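Carbonic anhydrase (Neosartorya fumigata, PDB 6LAC) probably catalyses the reversible hydration of carbon dioxide to hydrogencarbonate and a proton, as a zinc-dependent carbonic anhydrase of the beta class. Local coordinates at residues 29-34 against 54-59; 81-86 against 162-167; 37-42 against 168-173; 112-117 against 136-141; 61-66 against 105-110. The protein carries 1 engineered substitution. All coordinates share one frame; numbering follows the deposited sequence.

How the contacts relate
Contacts 1 and 2 are the buried strand pairs of the sheet, both parallel and held by backbone hydrogen bonds; they adjoin because strands 29-34 and 83-89 are neighbours. Contact 3 lies at the carboxyl ends of the strands, partly buried, where an aromatic ring and waters replace regular backbone pairing; its Glu-41 forms a salt bridge with Arg-56 of contact 1. Contacts 4 and 5 share helix 107-117 and rely on apolar side chains, contact 4 against helix 127-148 and contact 5 against the loop after strand 52-57. Asn-138 of contact 4 is hydrogen-bonded to Gly-59 of contact 1, just past the end of strand 52-57, and also touches Met-61 of contact 5. Contacts 1, 3 and 5 also touch the second subunit.

Contact 1 of 5, residues 29-34 against 54-59; sequences VLWIGC and EYRSLG. With ZN (zinc ion), chain C.
Three backbone hydrogen bonds zip strand 29-34 to strand 54-57 in parallel register. Tyr-55 N donates to Trp-31 O (2.8 Å), Gly-33 N to Tyr-55 O, and Ser-57 N to Gly-33 O, each in the plane of the accepting carbonyl. CA-H...O contacts fill in between them, for instance from Ile-32 CA to Tyr-55 O at 3.2 Å.

The polar side chains gather on the face of Trp-31, Glu-54 and Arg-56. Arg-56 leaves the backbone with CG anti to N, then bends at chi3 (-65°), which lays its guanidinium over Gly-33 CA, where the absence of a side chain lets it settle. NE and NH2 both grip Glu-54 OE2 side-on, each at 2.8 Å, while NH1 reaches Cys-34 O at 2.9 Å in a nearly straight bond that meets the carbonyl from above its plane. NH2 also forms a salt bridge with Glu-41, which in turn accepts from Trp-31 NE1, so two carboxylates probably balance this buried charge.

This pair belongs to the parallel part of the beta-class carbonic anhydrase sheet, whose strand 29-34 delivers a zinc ligand at its carboxyl end. Cys-34 SG, anti to its backbone N, binds the zinc at 2.2 Å; Asp-36, His-89 and Cys-92 complete the site.

On the face of Ile-32 and Tyr-55 the contact is apolar. Leu-30 CD1 lies alongside Tyr-55 CB (4.1 Å), and Ile-32 CG1 approaches the same CB more loosely. The Tyr-55 ring leads away, its hydroxyl hydrogen-bonded to Tyr-55 OH of the second subunit.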
# COMPACT_ATOMS: atom_id res chain seq x y z
N VAL A 29 9.74 -8.19 6.43
CA VAL A 29 9.79 -6.83 7.01
C VAL A 29 8.51 -6.11 6.60
O VAL A 29 8.16 -6.14 5.39
CB VAL A 29 11.04 -6.09 6.51
CG1 VAL A 29 11.05 -4.66 7.00
CG2 VAL A 29 12.33 -6.86 6.87
N LEU A 30 7.84 -5.48 7.55
CA LEU A 30 6.67 -4.63 7.20
C LEU A 30 7.24 -3.31 6.72
O LEU A 30 7.89 -2.57 7.49
CB LEU A 30 5.77 -4.45 8.42
CG LEU A 30 4.69 -3.37 8.30
CD1 LEU A 30 3.75 -3.63 7.12
CD2 LEU A 30 3.93 -3.24 9.57
N TRP A 31 7.00 -3.00 5.45
CA TRP A 31 7.50 -1.78 4.77
C TRP A 31 6.32 -0.84 4.62
O TRP A 31 5.39 -1.22 3.85
CB TRP A 31 8.13 -2.14 3.44
CG TRP A 31 8.82 -0.99 2.79
CD1 TRP A 31 8.31 0.00 2.01
CD2 TRP A 31 10.22 -0.74 2.89
NE1 TRP A 31 9.30 0.89 1.67
CE2 TRP A 31 10.49 0.45 2.18
CE3 TRP A 31 11.28 -1.37 3.54
CZ2 TRP A 31 11.78 0.99 2.09
CZ3 TRP A 31 12.54 -0.84 3.45
CH2 TRP A 31 12.78 0.31 2.74
N ILE A 32 6.30 0.29 5.25
CA ILE A 32 5.22 1.30 5.19
C ILE A 32 5.71 2.44 4.34
O ILE A 32 6.64 3.13 4.74
CB ILE A 32 4.78 1.76 6.56
CG1 ILE A 32 4.27 0.57 7.37
CG2 ILE A 32 3.75 2.86 6.47
CD1 ILE A 32 4.14 0.83 8.86
N GLY A 33 5.16 2.60 3.16
CA GLY A 33 5.54 3.61 2.19
C GLY A 33 4.32 4.42 1.80
O GLY A 33 3.17 4.18 2.20
N CYS A 34 4.57 5.41 0.96
CA CYS A 34 3.53 6.37 0.49
C CYS A 34 3.03 6.03 -0.91
O CYS A 34 3.79 5.67 -1.82
CB CYS A 34 4.07 7.78 0.49
SG CYS A 34 2.83 9.00 -0.04
N GLU A 54 4.31 -5.25 2.22
CA GLU A 54 4.26 -3.81 1.91
C GLU A 54 2.89 -3.24 2.24
O GLU A 54 1.89 -3.74 1.65
CB GLU A 54 4.63 -3.65 0.44
CG GLU A 54 4.70 -2.22 -0.02
CD GLU A 54 5.12 -2.05 -1.48
OE1 GLU A 54 5.05 -3.05 -2.21
OE2 GLU A 54 5.41 -0.91 -1.88
N TYR A 55 2.84 -2.19 3.03
CA TYR A 55 1.61 -1.42 3.27
C TYR A 55 1.89 -0.05 2.71
O TYR A 55 2.80 0.66 3.16
CB TYR A 55 1.26 -1.35 4.77
CG TYR A 55 -0.04 -0.62 5.02
CD1 TYR A 55 -1.23 -1.11 4.46
CD2 TYR A 55 -0.12 0.57 5.70
CE1 TYR A 55 -2.44 -0.46 4.58
CE2 TYR A 55 -1.34 1.23 5.84
CZ TYR A 55 -2.49 0.73 5.26
OH TYR A 55 -3.71 1.37 5.24
N ARG A 56 1.16 0.33 1.66
CA ARG A 56 1.42 1.61 0.97
C ARG A 56 0.19 2.46 1.04
O ARG A 56 -0.87 2.05 0.55
CB ARG A 56 1.96 1.39 -0.43
CG ARG A 56 2.43 2.70 -1.05
CD ARG A 56 3.31 2.42 -2.24
NE ARG A 56 4.57 1.74 -1.92
CZ ARG A 56 5.71 2.30 -1.54
NH1 ARG A 56 5.82 3.60 -1.40
NH2 ARG A 56 6.73 1.51 -1.24
N SER A 57 0.30 3.63 1.66
CA SER A 57 -0.81 4.43 2.18
C SER A 57 -0.59 5.89 1.94
O SER A 57 0.53 6.32 1.65
CB SER A 57 -0.83 4.21 3.73
OG SER A 57 0.33 4.72 4.40
N LEU A 58 -1.59 6.68 2.25
CA LEU A 58 -1.45 8.14 2.14
C LEU A 58 -0.35 8.63 3.07
O LEU A 58 -0.46 8.44 4.28
CB LEU A 58 -2.75 8.83 2.50
CG LEU A 58 -3.96 8.55 1.62
CD1 LEU A 58 -5.21 9.14 2.24
CD2 LEU A 58 -3.72 9.10 0.22
N GLY A 59 0.64 9.30 2.53
CA GLY A 59 1.67 9.96 3.35
C GLY A 59 2.54 8.99 4.13
O GLY A 59 3.24 9.47 5.04
ZN ZN C . 4.18 10.60 -0.89

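Contact 2 of 5, residues 81-86 against 162-167; sequences IRNIVI and NIWGMV
The indole of Trp-164 is the largest projection on one face of this parallel strand pair, and Asn-83 fits against its edge. Both side chains start with CG anti to the carbonyl carbon, so they run side by side in the same direction, with amide and ring planes only 20° apart. Asn-83 OD1 lies in the plane of the indole, and Trp-164 NE1 donates to one of its in-plane lone pairs at 2.9 Å, almost perfectly straight (177°). Ile-84 O comes obliquely to the same ring, 3.4 Å from Trp-164 CD1. Further along this face Val-85 CG1 presses against Met-166 CG (3.8 Å), the two side chains crossing obliquely.

The opposite face is a row of isoleucines: Ile-84 CB meets Ile-163 CG1 at 4.2 Å, and Ile-86 CD1 brushes Ile-163 CG2 from the other flank, so Ile-163 sits in the notch between its two neighbours. Gly-165 adds no bump beside Ile-86.

Five backbone hydrogen bonds fix this register, from Asn-162 N to Arg-82 O at one end to Met-166 N to Ile-86 O (2.9 Å) at the other. Strand 29-34 pairs with the far edge of strand 83-89, and strand 174-178 with that of strand 162-169. Helix 127-148 packs Leu-146 onto Ile-84 and Ile-163, while Trp-21 meets the Trp-164 ring on the indole side.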
# COMPACT_ATOMS: atom_id res chain seq x y z
N ILE A 81 6.60 -10.67 12.30
CA ILE A 81 7.58 -9.69 11.80
C ILE A 81 8.23 -8.99 12.98
O ILE A 81 7.50 -8.50 13.86
CB ILE A 81 6.87 -8.74 10.82
CG1 ILE A 81 6.63 -9.50 9.52
CG2 ILE A 81 7.66 -7.47 10.54
CD1 ILE A 81 5.82 -8.80 8.44
N ARG A 82 9.55 -8.83 12.87
CA ARG A 82 10.37 -8.22 13.93
C ARG A 82 10.97 -6.88 13.56
O ARG A 82 11.57 -6.21 14.41
CB ARG A 82 11.53 -9.13 14.33
CG ARG A 82 11.11 -10.54 14.70
CD ARG A 82 9.99 -10.58 15.67
NE ARG A 82 10.12 -11.80 16.45
CZ ARG A 82 9.18 -12.30 17.22
NH1 ARG A 82 9.42 -13.41 17.91
NH2 ARG A 82 8.01 -11.70 17.32
N ASN A 83 10.69 -6.44 12.32
CA ASN A 83 11.21 -5.15 11.82
C ASN A 83 10.11 -4.46 11.00
O ASN A 83 9.52 -5.11 10.12
CB ASN A 83 12.46 -5.30 10.98
CG ASN A 83 13.69 -5.70 11.79
OD1 ASN A 83 14.27 -4.85 12.44
ND2 ASN A 83 13.98 -7.01 11.77
N ILE A 84 9.97 -3.19 11.25
CA ILE A 84 9.03 -2.30 10.52
C ILE A 84 9.87 -1.15 9.99
O ILE A 84 10.64 -0.59 10.79
CB ILE A 84 7.92 -1.77 11.42
CG1 ILE A 84 7.08 -2.93 11.96
CG2 ILE A 84 7.04 -0.77 10.64
CD1 ILE A 84 6.04 -2.56 13.00
N VAL A 85 9.76 -0.80 8.72
CA VAL A 85 10.40 0.40 8.17
C VAL A 85 9.30 1.36 7.79
O VAL A 85 8.40 0.93 7.02
CB VAL A 85 11.29 0.03 6.98
CG1 VAL A 85 11.92 1.31 6.42
CG2 VAL A 85 12.38 -0.94 7.37
N ILE A 86 9.35 2.60 8.22
CA ILE A 86 8.51 3.69 7.66
C ILE A 86 9.39 4.47 6.71
O ILE A 86 10.40 5.04 7.14
CB ILE A 86 7.89 4.55 8.75
CG1 ILE A 86 7.11 3.66 9.70
CG2 ILE A 86 7.05 5.67 8.13
CD1 ILE A 86 6.36 4.38 10.78
N ASN A 162 11.74 -3.87 16.16
CA ASN A 162 12.38 -2.58 15.91
C ASN A 162 11.60 -1.85 14.82
O ASN A 162 11.21 -2.53 13.86
CB ASN A 162 13.84 -2.77 15.51
CG ASN A 162 14.76 -3.12 16.69
OD1 ASN A 162 14.83 -2.37 17.64
ND2 ASN A 162 15.40 -4.23 16.57
N ILE A 163 11.48 -0.56 15.00
CA ILE A 163 10.82 0.33 13.99
C ILE A 163 11.87 1.30 13.51
O ILE A 163 12.55 1.93 14.36
CB ILE A 163 9.59 1.01 14.55
CG1 ILE A 163 8.62 0.00 15.17
CG2 ILE A 163 8.91 1.84 13.45
CD1 ILE A 163 7.33 0.58 15.72
N TRP A 164 12.03 1.45 12.21
CA TRP A 164 13.12 2.21 11.58
C TRP A 164 12.47 3.30 10.73
O TRP A 164 11.40 3.05 10.11
CB TRP A 164 13.99 1.31 10.73
CG TRP A 164 14.50 0.10 11.46
CD1 TRP A 164 13.98 -1.15 11.38
CD2 TRP A 164 15.60 0.05 12.39
NE1 TRP A 164 14.71 -2.00 12.15
CE2 TRP A 164 15.67 -1.29 12.82
CE3 TRP A 164 16.45 1.02 12.95
CZ2 TRP A 164 16.65 -1.72 13.74
CZ3 TRP A 164 17.41 0.58 13.86
CH2 TRP A 164 17.49 -0.76 14.24
N GLY A 165 13.06 4.46 10.61
CA GLY A 165 12.64 5.49 9.66
C GLY A 165 13.66 5.67 8.58
O GLY A 165 14.89 5.69 8.86
N MET A 166 13.20 5.85 7.35
CA MET A 166 14.13 6.28 6.30
C MET A 166 13.40 7.18 5.33
O MET A 166 12.17 7.29 5.36
CB MET A 166 14.73 5.10 5.59
CG MET A 166 13.74 4.29 4.92
SD MET A 166 14.45 3.12 3.72
CE MET A 166 14.93 4.19 2.35
N VAL A 167 14.19 7.86 4.50
CA VAL A 167 13.65 8.64 3.36
C VAL A 167 14.34 8.24 2.09
O VAL A 167 15.57 8.07 2.06
CB VAL A 167 13.80 10.13 3.60
CG1 VAL A 167 13.11 10.91 2.51
CG2 VAL A 167 13.34 10.55 4.95
O HOH W 1 13.98 -6.92 15.55

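Contact 3 of 5, residues 37-42 against 168-173; sequences SGADEL and YDKATK. Engineered in segment 37-42: Ala-39 (natural residue Cys).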
# COMPACT_ATOMS: atom_id res chain seq x y z
N SER A 37 4.77 7.61 -4.04
CA SER A 37 6.24 7.52 -4.15
C SER A 37 6.60 7.52 -5.64
O SER A 37 7.56 8.19 -6.03
CB SER A 37 6.74 6.36 -3.38
OG SER A 37 8.15 6.27 -3.42
N GLY A 38 5.93 6.73 -6.47
CA GLY A 38 5.97 6.95 -7.95
C GLY A 38 7.32 6.67 -8.55
O GLY A 38 7.60 7.29 -9.65
N ALA A 39 8.15 5.80 -8.02
CA ALA A 39 9.50 5.60 -8.57
C ALA A 39 10.02 4.20 -8.16
O ALA A 39 9.27 3.24 -8.33
CB ALA A 39 10.39 6.74 -8.12
N ASP A 40 11.27 4.10 -7.71
CA ASP A 40 11.91 2.79 -7.47
C ASP A 40 12.30 2.68 -6.01
O ASP A 40 13.39 2.19 -5.69
CB ASP A 40 13.11 2.61 -8.41
CG ASP A 40 12.78 2.73 -9.88
OD1 ASP A 40 11.67 2.30 -10.26
OD2 ASP A 40 13.64 3.20 -10.61
N GLU A 41 11.45 3.12 -5.08
CA GLU A 41 11.76 3.09 -3.64
C GLU A 41 12.20 1.73 -3.13
O GLU A 41 13.19 1.66 -2.39
CB GLU A 41 10.50 3.53 -2.91
CG GLU A 41 10.57 3.49 -1.40
CD GLU A 41 9.23 3.90 -0.85
OE1 GLU A 41 8.66 3.14 -0.04
OE2 GLU A 41 8.81 5.01 -1.15
N LEU A 42 11.58 0.65 -3.54
CA LEU A 42 11.96 -0.67 -2.98
C LEU A 42 13.33 -1.13 -3.48
O LEU A 42 13.92 -1.99 -2.80
CB LEU A 42 10.89 -1.72 -3.28
CG LEU A 42 9.48 -1.42 -2.77
CD1 LEU A 42 8.52 -2.57 -3.06
CD2 LEU A 42 9.45 -1.10 -1.29
N TYR A 168 13.56 8.03 1.06
CA TYR A 168 14.04 7.66 -0.27
C TYR A 168 14.10 8.90 -1.14
O TYR A 168 13.17 9.69 -1.19
CB TYR A 168 13.09 6.65 -0.85
CG TYR A 168 13.20 6.44 -2.33
CD1 TYR A 168 14.34 5.97 -2.91
CD2 TYR A 168 12.09 6.67 -3.14
CE1 TYR A 168 14.42 5.80 -4.31
CE2 TYR A 168 12.12 6.46 -4.51
CZ TYR A 168 13.31 6.05 -5.08
OH TYR A 168 13.35 5.83 -6.46
N ASP A 169 15.24 9.04 -1.83
CA ASP A 169 15.47 10.16 -2.78
C ASP A 169 15.58 9.62 -4.20
O ASP A 169 16.61 8.97 -4.52
CB ASP A 169 16.77 10.87 -2.38
CG ASP A 169 17.02 12.15 -3.13
OD1 ASP A 169 16.63 12.21 -4.32
OD2 ASP A 169 17.56 13.09 -2.50
N LYS A 170 14.55 9.83 -5.02
CA LYS A 170 14.51 9.25 -6.38
C LYS A 170 15.54 9.97 -7.27
O LYS A 170 15.78 9.44 -8.33
CB LYS A 170 13.09 9.26 -6.95
CG LYS A 170 12.49 10.63 -7.17
CD LYS A 170 11.13 10.55 -7.79
CE LYS A 170 10.40 11.88 -7.86
NZ LYS A 170 10.02 12.41 -6.54
N ALA A 171 16.08 11.10 -6.84
CA ALA A 171 17.06 11.85 -7.67
C ALA A 171 18.47 11.25 -7.47
O ALA A 171 19.16 10.99 -8.50
CB ALA A 171 16.95 13.33 -7.40
N THR A 172 18.91 11.00 -6.24
CA THR A 172 20.19 10.31 -5.90
C THR A 172 20.05 8.79 -5.97
O THR A 172 21.06 8.07 -5.83
CB THR A 172 20.71 10.78 -4.54
OG1 THR A 172 19.75 10.36 -3.56
CG2 THR A 172 20.91 12.27 -4.44
N LYS A 173 18.82 8.27 -6.16
CA LYS A 173 18.54 6.82 -6.24
C LYS A 173 19.11 6.10 -5.00
O LYS A 173 19.75 5.02 -5.11
CB LYS A 173 19.03 6.32 -7.60
CG LYS A 173 18.40 7.05 -8.78
CD LYS A 173 18.61 6.35 -10.10
CE LYS A 173 17.96 7.04 -11.29
NZ LYS A 173 17.67 6.06 -12.38
O HOH W 2 9.55 9.83 -4.88
O HOH W 3 7.12 10.94 -6.75
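At the carboxyl end of strand 162-169, in the beta-class carbonic anhydrase fold, Tyr-168 packs against the loop that follows the zinc-ligand strand 29-34. With CG anti to the backbone N (chi1 163°), its ring turns toward Glu-41 and meets the backbone face-on. Glu-41 CA sits 3.5 Å from the ring centroid, close to the ring normal, in a CH-pi contact; Lys-170 N lies over the opposite face. The hydroxyl at the tip accepts from Asp-40 N at 3.0 Å.

Glu-41 extends fully, its CG also anti to N, and CB rests 3.5 Å from Tyr-168 CD2. Its OE2 accepts from Ser-37 OG at 2.7 Å, met from above the carboxylate plane, while its other oxygen, OE1, is taken up by the strand residues Arg-56 and Trp-31.

The engineered Ala-39, cysteine in the natural protein, points its CB at the ring edge and at Lys-170 CB. Asp-169 turns the chain in an Asx turn, its OD1 accepting from Ala-171 N. Lys-170 starts from the crowded position (chi1 65°) and bends at chi4, which brings its amino group to a water that bridges Lys-170 NZ, at 3.1 Å, to Ser-37 O, at 2.8 Å.

Contact 4 of 5, residues 112-117 against 136-141; sequences DTLRST and ELNVLE
Leu-114 points from helix 112-117 straight at helix 136-141 and carries most of the contact with its two methyl branches. CG lies anti to the carbonyl carbon (chi1 -80°), and chi2 near 176° sets the two methyls over different residues. CD1 meets Asn-138 CB at 3.5 Å, the two side chains crossing at about a right angle. Leu-114 and Glu-141 slide past each other in opposite directions, CD2 touching Glu-141 CG at 3.4 Å, with Leu-137 O and Leu-137 CB a little further off. The leucine thus sits among Leu-137, Asn-138 and Glu-141, one turn of the facing helix.

Glu-141 folds at chi2, so its aliphatic CG covers the leucine while OE2 accepts a hydrogen bond from His-118. Asn-138, with CG anti to its backbone N, presents CB to Leu-114 and sends ND2 to Gly-59 O. Thr-117, one turn beyond Leu-114, adds a loose contact at the edge from its CG2 to Glu-141 OE2, 4.3 Å away; its OG1 turns back to Thr-113 O.

The segment axes pass 10.5 Å apart and cross at 108°, a steep and rather open helix crossing. It seats the short helix 107-117 across the long helix 127-148, which covers one face of the beta-class carbonic anhydrase sheet.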
# COMPACT_ATOMS: atom_id res chain seq x y z
N ASP A 112 -1.21 19.03 9.82
CA ASP A 112 -1.43 20.34 10.48
C ASP A 112 -0.57 20.34 11.75
O ASP A 112 0.12 21.37 12.02
CB ASP A 112 -2.92 20.63 10.67
CG ASP A 112 -3.64 21.08 9.41
OD1 ASP A 112 -2.96 21.49 8.42
OD2 ASP A 112 -4.87 21.02 9.40
N THR A 113 -0.66 19.30 12.57
CA THR A 113 0.15 19.21 13.78
C THR A 113 1.65 19.23 13.50
O THR A 113 2.38 19.86 14.25
CB THR A 113 -0.25 17.99 14.59
OG1 THR A 113 -1.53 18.31 15.13
CG2 THR A 113 0.73 17.68 15.69
N LEU A 114 2.16 18.54 12.46
CA LEU A 114 3.59 18.65 12.12
C LEU A 114 3.93 20.10 11.88
O LEU A 114 4.97 20.56 12.31
CB LEU A 114 3.94 17.88 10.85
CG LEU A 114 4.12 16.39 11.00
CD1 LEU A 114 4.38 15.82 9.60
CD2 LEU A 114 5.26 16.08 11.96
N ARG A 115 3.14 20.75 11.02
CA ARG A 115 3.45 22.13 10.59
C ARG A 115 3.46 23.05 11.81
O ARG A 115 4.28 23.95 11.83
CB ARG A 115 2.48 22.58 9.51
CG ARG A 115 2.69 21.85 8.18
CD ARG A 115 2.04 22.42 6.93
NE ARG A 115 0.75 21.80 6.84
CZ ARG A 115 0.29 20.91 5.95
NH1 ARG A 115 1.03 20.55 4.90
NH2 ARG A 115 -0.92 20.37 6.09
N SER A 116 2.52 22.89 12.75
CA SER A 116 2.45 23.79 13.94
C SER A 116 3.56 23.43 14.93
O SER A 116 4.25 24.34 15.41
CB SER A 116 1.08 23.77 14.56
OG SER A 116 0.70 22.48 14.99
N THR A 117 3.77 22.14 15.22
CA THR A 117 4.81 21.68 16.17
C THR A 117 6.17 22.18 15.68
O THR A 117 6.99 22.66 16.50
CB THR A 117 4.75 20.16 16.35
OG1 THR A 117 3.43 19.84 16.78
CG2 THR A 117 5.81 19.62 17.28
N GLU A 136 10.76 14.46 6.16
CA GLU A 136 11.61 13.85 7.21
C GLU A 136 10.88 13.87 8.54
O GLU A 136 10.92 12.87 9.29
CB GLU A 136 12.94 14.62 7.31
CG GLU A 136 13.79 14.53 6.07
CD GLU A 136 14.92 15.54 5.94
OE1 GLU A 136 15.05 16.35 6.87
OE2 GLU A 136 15.61 15.53 4.88
N LEU A 137 10.30 15.00 8.89
CA LEU A 137 9.61 15.15 10.17
C LEU A 137 8.46 14.16 10.23
O LEU A 137 8.13 13.64 11.30
CB LEU A 137 9.15 16.59 10.40
CG LEU A 137 10.30 17.58 10.67
CD1 LEU A 137 9.82 18.99 10.42
CD2 LEU A 137 10.79 17.45 12.10
N ASN A 138 7.72 13.99 9.13
CA ASN A 138 6.59 13.04 9.11
C ASN A 138 7.13 11.63 9.41
O ASN A 138 6.50 10.91 10.16
CB ASN A 138 5.84 13.15 7.81
CG ASN A 138 4.64 12.25 7.73
OD1 ASN A 138 3.81 12.30 8.62
ND2 ASN A 138 4.60 11.46 6.65
N VAL A 139 8.22 11.24 8.78
CA VAL A 139 8.80 9.89 9.07
C VAL A 139 9.13 9.79 10.56
O VAL A 139 8.69 8.82 11.20
CB VAL A 139 10.03 9.59 8.22
CG1 VAL A 139 10.65 8.27 8.66
CG2 VAL A 139 9.69 9.52 6.73
N LEU A 140 9.78 10.80 11.12
CA LEU A 140 10.18 10.72 12.55
C LEU A 140 8.94 10.60 13.40
O LEU A 140 8.93 9.78 14.33
CB LEU A 140 10.97 11.95 12.89
CG LEU A 140 12.40 12.00 12.36
CD1 LEU A 140 12.97 13.40 12.61
CD2 LEU A 140 13.27 10.93 12.99
N GLU A 141 7.91 11.41 13.14
CA GLU A 141 6.71 11.38 14.01
C GLU A 141 5.95 10.10 13.77
O GLU A 141 5.41 9.53 14.74
CB GLU A 141 5.90 12.65 13.78
CG GLU A 141 6.67 13.89 14.21
CD GLU A 141 6.57 14.34 15.66
OE1 GLU A 141 6.49 13.46 16.56
OE2 GLU A 141 6.57 15.59 15.88

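Contact 5 of 5, residues 61-66 against 105-110; sequences MMVDDL and KPWSSV
Torsions in the loop 61-66 aim two apolar side chains at the start of helix 107-117. Met-61 places CG anti to the carbonyl carbon (chi1 -59°) and then stays extended through chi2 and chi3, which carries its sulfur and methyl out to the helix. Val-63 takes the position with CG1 anti to the carbonyl carbon and CG2 in the crowded site between N and C, so both methyls face the indole of Trp-107. The tryptophan itself has CG beside its backbone N, and chi2 near -88° turns the flat of the ring toward them.

Val-63 covers that face at about a right angle. CG1 lies 4.0 Å from the centroid of the five-membered ring in a CH-pi contact, and CG2 rests 3.6 Å from Trp-107 CZ2, nearer the rim. Pro-106, preceded by a cis peptide bond, brings CG against Val-63 CB at 3.7 Å, so the valine sits in the corner formed by the pyrrolidine and the indole. Met-61 comes in obliquely: SD is 3.7 Å from Trp-107 CD1, a Met-aromatic contact, and meets Val-110 CG1 tip to tip at 3.8 Å.

Beyond this loop, helix 127-148 adds Asn-138 and Gln-142 against Met-61 and Val-110, and Trp-107 also packs on Ala-70 of the second subunit. The one polar link between the segments is a water in the indole plane, which accepts from Trp-107 NE1 at 2.9 Å and donates to Met-61 O at 2.7 Å. Adhesion here is therefore mainly apolar, with that water satisfying the indole N-H and linking the in-plane edge of the ring to the loop backbone.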
# COMPACT_ATOMS: atom_id res chain seq x y z
N MET A 61 1.70 7.07 6.37
CA MET A 61 1.19 7.23 7.73
C MET A 61 0.47 5.99 8.21
O MET A 61 -0.01 5.19 7.42
CB MET A 61 0.22 8.42 7.83
CG MET A 61 0.85 9.74 7.45
SD MET A 61 -0.34 11.02 7.86
CE MET A 61 0.45 12.38 7.02
N MET A 62 0.55 5.80 9.51
CA MET A 62 -0.34 4.86 10.23
C MET A 62 -1.19 5.70 11.18
O MET A 62 -0.67 6.45 12.03
CB MET A 62 0.50 3.85 11.01
CG MET A 62 1.39 3.06 10.11
SD MET A 62 0.47 1.84 9.20
CE MET A 62 0.59 0.56 10.46
N VAL A 63 -2.48 5.60 11.01
CA VAL A 63 -3.45 6.46 11.76
C VAL A 63 -4.35 5.52 12.56
O VAL A 63 -4.25 4.27 12.45
CB VAL A 63 -4.22 7.35 10.77
CG1 VAL A 63 -3.30 8.23 9.94
CG2 VAL A 63 -5.14 6.55 9.88
N ASP A 64 -5.25 6.12 13.33
CA ASP A 64 -6.16 5.33 14.19
C ASP A 64 -7.31 4.85 13.33
O ASP A 64 -8.36 5.55 13.28
CB ASP A 64 -6.66 6.18 15.36
CG ASP A 64 -7.46 5.39 16.38
OD1 ASP A 64 -7.55 4.15 16.25
OD2 ASP A 64 -7.97 6.01 17.32
N ASP A 65 -7.12 3.75 12.62
CA ASP A 65 -8.17 3.22 11.73
C ASP A 65 -8.04 1.70 11.67
O ASP A 65 -7.01 1.14 12.15
CB ASP A 65 -8.12 3.99 10.41
CG ASP A 65 -9.09 3.56 9.33
OD1 ASP A 65 -10.31 3.52 9.64
OD2 ASP A 65 -8.62 3.30 8.18
N LEU A 66 -9.08 1.03 11.20
CA LEU A 66 -9.10 -0.44 11.14
C LEU A 66 -7.92 -0.92 10.29
O LEU A 66 -7.30 -1.92 10.70
CB LEU A 66 -10.42 -0.90 10.52
CG LEU A 66 -11.70 -0.54 11.28
CD1 LEU A 66 -12.85 -1.38 10.75
CD2 LEU A 66 -11.51 -0.74 12.77
N LYS A 105 -9.23 14.05 7.25
CA LYS A 105 -8.77 13.72 8.62
C LYS A 105 -8.85 12.21 8.82
O LYS A 105 -9.71 11.55 8.23
CB LYS A 105 -9.63 14.41 9.67
CG LYS A 105 -9.59 15.92 9.62
CD LYS A 105 -10.51 16.54 10.64
CE LYS A 105 -10.74 18.01 10.38
NZ LYS A 105 -11.58 18.62 11.43
N PRO A 106 -7.97 11.59 9.63
CA PRO A 106 -6.92 12.30 10.37
C PRO A 106 -5.60 12.64 9.67
O PRO A 106 -4.79 13.36 10.22
CB PRO A 106 -6.61 11.32 11.49
CG PRO A 106 -6.85 9.97 10.87
CD PRO A 106 -8.06 10.17 9.97
N TRP A 107 -5.42 12.24 8.41
CA TRP A 107 -4.19 12.53 7.64
C TRP A 107 -3.91 14.04 7.65
O TRP A 107 -2.77 14.47 7.92
CB TRP A 107 -4.29 11.98 6.21
CG TRP A 107 -4.37 10.48 6.17
CD1 TRP A 107 -3.33 9.61 6.12
CD2 TRP A 107 -5.55 9.67 6.34
NE1 TRP A 107 -3.77 8.31 6.20
CE2 TRP A 107 -5.14 8.33 6.32
CE3 TRP A 107 -6.91 9.95 6.46
CZ2 TRP A 107 -6.04 7.27 6.47
CZ3 TRP A 107 -7.80 8.90 6.58
CH2 TRP A 107 -7.37 7.59 6.63
N SER A 108 -4.94 14.82 7.37
CA SER A 108 -4.77 16.29 7.29
C SER A 108 -4.45 16.85 8.68
O SER A 108 -3.65 17.75 8.72
CB SER A 108 -5.99 16.91 6.69
OG SER A 108 -7.08 16.69 7.53
N SER A 109 -4.99 16.28 9.75
CA SER A 109 -4.70 16.72 11.15
C SER A 109 -3.24 16.39 11.50
O SER A 109 -2.53 17.22 12.13
CB SER A 109 -5.64 16.11 12.14
OG SER A 109 -7.00 16.21 11.73
N VAL A 110 -2.74 15.22 11.11
CA VAL A 110 -1.31 14.88 11.36
C VAL A 110 -0.40 15.93 10.74
O VAL A 110 0.52 16.41 11.39
CB VAL A 110 -1.00 13.48 10.80
CG1 VAL A 110 0.50 13.20 10.81
CG2 VAL A 110 -1.81 12.48 11.59
O HOH W 4 -2.48 5.78 6.48